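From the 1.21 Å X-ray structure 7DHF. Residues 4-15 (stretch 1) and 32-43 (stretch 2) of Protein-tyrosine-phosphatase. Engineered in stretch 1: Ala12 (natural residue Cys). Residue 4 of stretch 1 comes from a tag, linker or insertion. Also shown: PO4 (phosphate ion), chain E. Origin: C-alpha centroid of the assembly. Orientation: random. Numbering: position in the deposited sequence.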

ATOM      1  N   GLY A   4     -11.473   2.503 -16.901  1.00 32.81           N
ATOM      2  CA  GLY A   4     -10.066   2.832 -16.540  1.00 30.30           C
ATOM      3  C   GLY A   4      -9.840   2.894 -15.043  1.00 26.62           C
ATOM      4  O   GLY A   4     -10.765   3.163 -14.277  1.00 28.41           O
ATOM      5  N   PHE A   5      -8.600   2.655 -14.620  1.00 19.57           N
ATOM      6  CA  PHE A   5      -8.246   2.672 -13.203  1.00 15.80           C
ATOM      7  C   PHE A   5      -7.669   4.049 -12.908  1.00 15.64           C
ATOM      8  O   PHE A   5      -6.512   4.332 -13.221  1.00 18.26           O
ATOM      9  CB  PHE A   5      -7.219   1.593 -12.881  1.00 15.04           C
ATOM     10  CG  PHE A   5      -7.664   0.195 -13.202  1.00 14.39           C
ATOM     11  CD1 PHE A   5      -8.764  -0.362 -12.574  1.00 14.55           C
ATOM     12  CD2 PHE A   5      -6.968  -0.567 -14.125  1.00 15.18           C
ATOM     13  CE1 PHE A   5      -9.164  -1.655 -12.864  1.00 15.97           C
ATOM     14  CE2 PHE A   5      -7.363  -1.857 -14.418  1.00 16.29           C
ATOM     15  CZ  PHE A   5      -8.462  -2.401 -13.787  1.00 16.61           C
ATOM     16  N   ASN A   6      -8.486   4.910 -12.305  1.00 14.28           N
ATOM     17  CA  ASN A   6      -8.085   6.274 -11.991  1.00 14.32           C
ATOM     18  C   ASN A   6      -7.822   6.507 -10.515  1.00 13.96           C
ATOM     19  O   ASN A   6      -6.947   7.306 -10.176  1.00 15.77           O
ATOM     20  CB  ASN A   6      -9.158   7.259 -12.463  1.00 16.51           C
ATOM     21  CG  ASN A   6      -9.316   7.256 -13.967  1.00 19.76           C
ATOM     22  OD1 ASN A   6      -8.336   7.139 -14.702  1.00 20.77           O
ATOM     23  ND2 ASN A   6     -10.551   7.374 -14.432  1.00 21.89           N
ATOM     24  N   LYS A   7      -8.557   5.835  -9.635  1.00 13.29           N
ATOM     25  CA  LYS A   7      -8.359   5.929  -8.195  1.00 13.50           C
ATOM     26  C   LYS A   7      -7.840   4.585  -7.705  1.00 12.02           C
ATOM     27  O   LYS A   7      -8.474   3.550  -7.938  1.00 12.59           O
ATOM     28  CB  LYS A   7      -9.671   6.287  -7.498  1.00 15.31           C
ATOM     29  CG  LYS A   7     -10.234   7.641  -7.910  1.00 17.77           C
ATOM     30  CD  LYS A   7     -11.519   7.976  -7.164  1.00 21.41           C
ATOM     31  CE  LYS A   7     -11.256   8.284  -5.696  1.00 24.37           C
ATOM     32  NZ  LYS A   7     -12.513   8.545  -4.941  1.00 26.61           N
ATOM     33  N   ILE A   8      -6.694   4.606  -7.026  1.00 10.80           N
ATOM     34  CA  ILE A   8      -5.973   3.397  -6.647  1.00 10.61           C
ATOM     35  C   ILE A   8      -5.812   3.384  -5.133  1.00  9.75           C
ATOM     36  O   ILE A   8      -5.363   4.373  -4.543  1.00 10.55           O
ATOM     37  CB  ILE A   8      -4.593   3.340  -7.329  1.00 11.29           C
ATOM     38  CG1 ILE A   8      -4.740   3.440  -8.851  1.00 12.33           C
ATOM     39  CG2 ILE A   8      -3.862   2.061  -6.946  1.00 12.41           C
ATOM     40  CD1 ILE A   8      -3.458   3.793  -9.566  1.00 13.52           C
ATOM     41  N   LEU A   9      -6.156   2.258  -4.510  1.00  9.97           N
ATOM     42  CA  LEU A   9      -6.031   2.080  -3.069  1.00  9.63           C
ATOM     43  C   LEU A   9      -4.997   0.994  -2.803  1.00  9.61           C
ATOM     44  O   LEU A   9      -5.181  -0.156  -3.215  1.00 10.33           O
ATOM     45  CB  LEU A   9      -7.379   1.686  -2.460  1.00  9.97           C
ATOM     46  CG  LEU A   9      -7.430   1.608  -0.932  1.00 11.00           C
ATOM     47  CD1 LEU A   9      -7.300   2.994  -0.308  1.00 11.20           C
ATOM     48  CD2 LEU A   9      -8.711   0.931  -0.475  1.00 11.93           C
ATOM     49  N   VAL A  10      -3.917   1.359  -2.119  1.00  9.07           N
ATOM     50  CA  VAL A  10      -2.877   0.410  -1.737  1.00  8.85           C
ATOM     51  C   VAL A  10      -3.201  -0.110  -0.343  1.00  9.26           C
ATOM     52  O   VAL A  10      -3.403   0.676   0.589  1.00  9.96           O
ATOM     53  CB  VAL A  10      -1.495   1.079  -1.775  1.00  9.73           C
ATOM     54  CG1 VAL A  10      -0.406   0.091  -1.386  1.00  9.90           C
ATOM     55  CG2 VAL A  10      -1.230   1.659  -3.157  1.00  9.97           C
ATOM     56  N   VAL A  11      -3.252  -1.433  -0.192  1.00 10.02           N
ATOM     57  CA  VAL A  11      -3.772  -2.050   1.021  1.00  9.47           C
ATOM     58  C   VAL A  11      -2.748  -3.006   1.613  1.00  9.56           C
ATOM     59  O   VAL A  11      -2.127  -3.802   0.900  1.00 10.55           O
ATOM     60  CB  VAL A  11      -5.108  -2.771   0.754  1.00 11.27           C
ATOM     61  CG1 VAL A  11      -5.548  -3.583   1.970  1.00 12.56           C
ATOM     62  CG2 VAL A  11      -6.178  -1.760   0.376  1.00 11.52           C
ATOM     63  N   ALA A  12      -2.584  -2.920   2.930  1.00  9.66           N
ATOM     64  CA  ALA A  12      -1.874  -3.937   3.689  1.00  9.72           C
ATOM     65  C   ALA A  12      -2.588  -4.121   5.024  1.00  9.73           C
ATOM     66  O   ALA A  12      -3.819  -4.206   5.049  1.00 10.64           O
ATOM     67  CB  ALA A  12      -0.398  -3.571   3.843  1.00 10.69           C
ATOM     68  N   VAL A  13      -1.853  -4.174   6.133  1.00 10.49           N
ATOM     69  CA  VAL A  13      -2.413  -4.556   7.431  1.00 10.52           C
ATOM     70  C   VAL A  13      -2.512  -3.362   8.387  1.00  9.75           C
ATOM     71  O   VAL A  13      -3.594  -3.035   8.872  1.00 10.69           O
ATOM     72  CB  VAL A  13      -1.635  -5.733   8.057  1.00 12.51           C
ATOM     73  CG1 VAL A  13      -2.180  -6.078   9.438  1.00 13.43           C
ATOM     74  CG2 VAL A  13      -1.695  -6.945   7.141  1.00 15.36           C
ATOM     75  N   GLY A  14      -1.384  -2.720   8.683  1.00  9.98           N
ATOM     76  CA  GLY A  14      -1.378  -1.642   9.655  1.00 10.09           C
ATOM     77  C   GLY A  14      -1.538  -0.261   9.050  1.00  9.34           C
ATOM     78  O   GLY A  14      -1.910   0.689   9.744  1.00 10.09           O
ATOM     79  N   ASN A  15      -1.256  -0.143   7.754  1.00  9.30           N
ATOM     80  CA  ASN A  15      -1.270   1.141   7.054  1.00  8.67           C
ATOM     81  C   ASN A  15      -0.287   2.133   7.679  1.00  8.88           C
ATOM     82  O   ASN A  15      -0.549   3.335   7.749  1.00  9.90           O
ATOM     83  CB  ASN A  15      -2.689   1.714   6.948  1.00  9.18           C
ATOM     84  CG  ASN A  15      -2.819   2.820   5.898  1.00  9.15           C
ATOM     85  OD1 ASN A  15      -3.563   3.782   6.090  1.00  9.75           O
ATOM     86  ND2 ASN A  15      -2.112   2.679   4.782  1.00  9.76           N
TER
HETATM   87  P   PO4 E 201       1.585  -2.053   6.523  1.00  9.78           P
HETATM   88  O1  PO4 E 201       1.783  -1.274   7.807  1.00 10.09           O
HETATM   89  O2  PO4 E 201       2.945  -2.461   6.009  1.00 10.22           O
HETATM   90  O3  PO4 E 201       0.909  -1.132   5.536  1.00 11.78           O
HETATM   91  O4  PO4 E 201       0.741  -3.274   6.812  1.00 10.73           O
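Stretch 2 (32-43) NKTVASAGIAAE

Stretch 2 lies beside stretch 1 as a parallel neighbour: strand 34-39 runs with strand 7-12, their directions 26° apart (signed crossing -26°) and their axes 4.3 Å apart at closest approach. Before the strand begins, Lys33 reaches back, and its NZ donates to Phe5 O at 2.9 Å and weakly to Asn6 OD1 at 3.4 Å. Asn6 O then accepts Thr34 N at 3.0 Å, opening the parallel ladder.

In this ladder Ile8, Val10 and Ala12 each bond through N and O to the residues before and after their register partner. Ile8 N meets Thr34 O at 2.8 Å and Ile8 O takes Ala36 N at 2.9 Å; Val10 N meets Ala36 O at 2.8 Å and Val10 O takes Ala38 N at 3.0 Å. Side chains alternate accordingly. Ile8 and Val10 share one face with Val35, Val10 CG2 lying 4.0 Å from Val35 CG1; Leu9 shares the other with Ala36, CD1 to CB 4.0 Å.

The engineered Ala12 continues the pattern, its N donating to Ala38 O at 3.2 Å and its O accepting Ile40 N at 2.8 Å. Beyond it stretch 2 enters a type I turn, Gly39 to Ala42, and Val13 O receives Ala41 N at 2.9 Å. Gly39 fits closely here: a CB would fall 2.5 Å from Val13 O. Finally, Asn15 ND2 donates to Ser37 OG at 2.9 Å, tying the loop back to the strand.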

ATOM      1  N   ASN A  32      -1.310  11.550 -12.684  1.00 14.01           N
ATOM      2  CA  ASN A  32      -2.638  11.626 -13.279  1.00 14.49           C
ATOM      3  C   ASN A  32      -3.624  10.661 -12.630  1.00 13.43           C
ATOM      4  O   ASN A  32      -4.713  10.446 -13.176  1.00 15.46           O
ATOM      5  CB  ASN A  32      -2.565  11.384 -14.790  1.00 16.86           C
ATOM      6  CG  ASN A  32      -2.181   9.961 -15.138  1.00 18.59           C
ATOM      7  OD1 ASN A  32      -1.524   9.273 -14.357  1.00 18.46           O
ATOM      8  ND2 ASN A  32      -2.583   9.513 -16.322  1.00 21.22           N
ATOM      9  N   LYS A  33      -3.256  10.062 -11.500  1.00 12.64           N
ATOM     10  CA  LYS A  33      -4.130   9.191 -10.733  1.00 12.23           C
ATOM     11  C   LYS A  33      -4.234   9.718  -9.310  1.00 12.07           C
ATOM     12  O   LYS A  33      -3.421  10.534  -8.866  1.00 12.92           O
ATOM     13  CB  LYS A  33      -3.574   7.760 -10.675  1.00 12.86           C
ATOM     14  CG  LYS A  33      -3.182   7.178 -12.017  1.00 14.50           C
ATOM     15  CD  LYS A  33      -4.386   6.916 -12.892  1.00 15.92           C
ATOM     16  CE  LYS A  33      -3.979   6.223 -14.179  1.00 16.35           C
ATOM     17  NZ  LYS A  33      -5.138   6.019 -15.080  1.00 16.96           N
ATOM     18  N   THR A  34      -5.237   9.229  -8.588  1.00 12.35           N
ATOM     19  CA  THR A  34      -5.387   9.504  -7.165  1.00 12.91           C
ATOM     20  C   THR A  34      -5.088   8.209  -6.426  1.00 11.50           C
ATOM     21  O   THR A  34      -5.765   7.199  -6.644  1.00 12.79           O
ATOM     22  CB  THR A  34      -6.803   9.983  -6.844  1.00 15.43           C
ATOM     23  OG1 THR A  34      -7.103  11.157  -7.608  1.00 17.60           O
ATOM     24  CG2 THR A  34      -6.944  10.304  -5.360  1.00 17.30           C
ATOM     25  N   VAL A  35      -4.077   8.238  -5.563  1.00 11.11           N
ATOM     26  CA  VAL A  35      -3.625   7.054  -4.845  1.00 10.54           C
ATOM     27  C   VAL A  35      -3.792   7.306  -3.355  1.00  9.94           C
ATOM     28  O   VAL A  35      -3.381   8.355  -2.847  1.00 11.49           O
ATOM     29  CB  VAL A  35      -2.164   6.698  -5.176  1.00 11.10           C
ATOM     30  CG1 VAL A  35      -1.828   5.311  -4.649  1.00 10.67           C
ATOM     31  CG2 VAL A  35      -1.914   6.776  -6.677  1.00 11.05           C
ATOM     32  N   ALA A  36      -4.391   6.342  -2.660  1.00  9.78           N
ATOM     33  CA  ALA A  36      -4.530   6.359  -1.212  1.00  9.83           C
ATOM     34  C   ALA A  36      -4.141   4.981  -0.686  1.00  9.06           C
ATOM     35  O   ALA A  36      -3.736   4.099  -1.449  1.00  9.81           O
ATOM     36  CB  ALA A  36      -5.961   6.728  -0.801  1.00 11.74           C
ATOM     37  N   SER A  37      -4.263   4.786   0.626  1.00  9.48           N
ATOM     38  CA  SER A  37      -3.939   3.492   1.208  1.00  9.74           C
ATOM     39  C   SER A  37      -4.779   3.247   2.452  1.00  9.74           C
ATOM     40  O   SER A  37      -5.350   4.172   3.037  1.00 10.09           O
ATOM     41  CB  SER A  37      -2.444   3.366   1.531  1.00  9.36           C
ATOM     42  OG  SER A  37      -2.017   4.367   2.441  1.00  9.88           O
ATOM     43  N   ALA A  38      -4.844   1.979   2.853  1.00  9.40           N
ATOM     44  CA  ALA A  38      -5.605   1.590   4.031  1.00  9.58           C
ATOM     45  C   ALA A  38      -5.082   0.259   4.550  1.00 10.13           C
ATOM     46  O   ALA A  38      -4.373  -0.469   3.851  1.00 10.49           O
ATOM     47  CB  ALA A  38      -7.101   1.483   3.725  1.00 10.35           C
ATOM     48  N   GLY A  39      -5.460  -0.050   5.787  1.00  9.35           N
ATOM     49  CA  GLY A  39      -5.018  -1.266   6.439  1.00 10.39           C
ATOM     50  C   GLY A  39      -6.161  -2.160   6.872  1.00 10.03           C
ATOM     51  O   GLY A  39      -7.148  -1.691   7.450  1.00 10.57           O
ATOM     52  N   ILE A  40      -6.026  -3.461   6.603  1.00 11.29           N
ATOM     53  CA  ILE A  40      -7.062  -4.429   6.952  1.00 12.31           C
ATOM     54  C   ILE A  40      -7.275  -4.492   8.457  1.00 12.15           C
ATOM     55  O   ILE A  40      -8.381  -4.797   8.920  1.00 12.81           O
ATOM     56  CB  ILE A  40      -6.695  -5.808   6.364  1.00 14.08           C
ATOM     57  CG1 ILE A  40      -6.788  -5.770   4.840  1.00 15.03           C
ATOM     58  CG2 ILE A  40      -7.590  -6.906   6.932  1.00 15.75           C
ATOM     59  CD1 ILE A  40      -6.049  -6.895   4.159  1.00 17.14           C
ATOM     60  N   ALA A  41      -6.232  -4.224   9.244  1.00 11.67           N
ATOM     61  CA  ALA A  41      -6.294  -4.348  10.696  1.00 12.63           C
ATOM     62  C   ALA A  41      -5.819  -3.074  11.386  1.00 11.93           C
ATOM     63  O   ALA A  41      -5.327  -3.121  12.516  1.00 12.64           O
ATOM     64  CB  ALA A  41      -5.490  -5.555  11.180  1.00 13.87           C
ATOM     65  N   ALA A  42      -5.955  -1.926  10.722  1.00 11.51           N
ATOM     66  CA  ALA A  42      -5.483  -0.679  11.315  1.00 11.91           C
ATOM     67  C   ALA A  42      -6.212  -0.374  12.618  1.00 11.04           C
ATOM     68  O   ALA A  42      -5.593   0.057  13.598  1.00 12.40           O
ATOM     69  CB  ALA A  42      -5.655   0.469  10.321  1.00 11.95           C
ATOM     70  N   GLU A  43      -7.528  -0.594  12.651  1.00 11.04           N
ATOM     71  CA  GLU A  43      -8.306  -0.267  13.842  1.00 11.97           C
ATOM     72  C   GLU A  43      -7.972  -1.209  14.994  1.00 11.89           C
ATOM     73  O   GLU A  43      -7.704  -0.762  16.116  1.00 12.42           O
ATOM     74  CB  GLU A  43      -9.801  -0.305  13.509  1.00 14.32           C
ATOM     75  CG  GLU A  43     -10.690   0.462  14.482  1.00 18.34           C
ATOM     76  CD  GLU A  43     -12.036   0.839  13.882  1.00 21.02           C
ATOM     77  OE1 GLU A  43     -12.344   0.385  12.759  1.00 23.41           O
ATOM     78  OE2 GLU A  43     -12.795   1.586  14.538  1.00 21.93           O
TER
HETATM   79  O   HOH W   1      -5.482   8.694 -15.462  1.00 26.68           O
HETATM   80  O   HOH W   2      -8.071  10.347 -10.020  1.00 28.26           O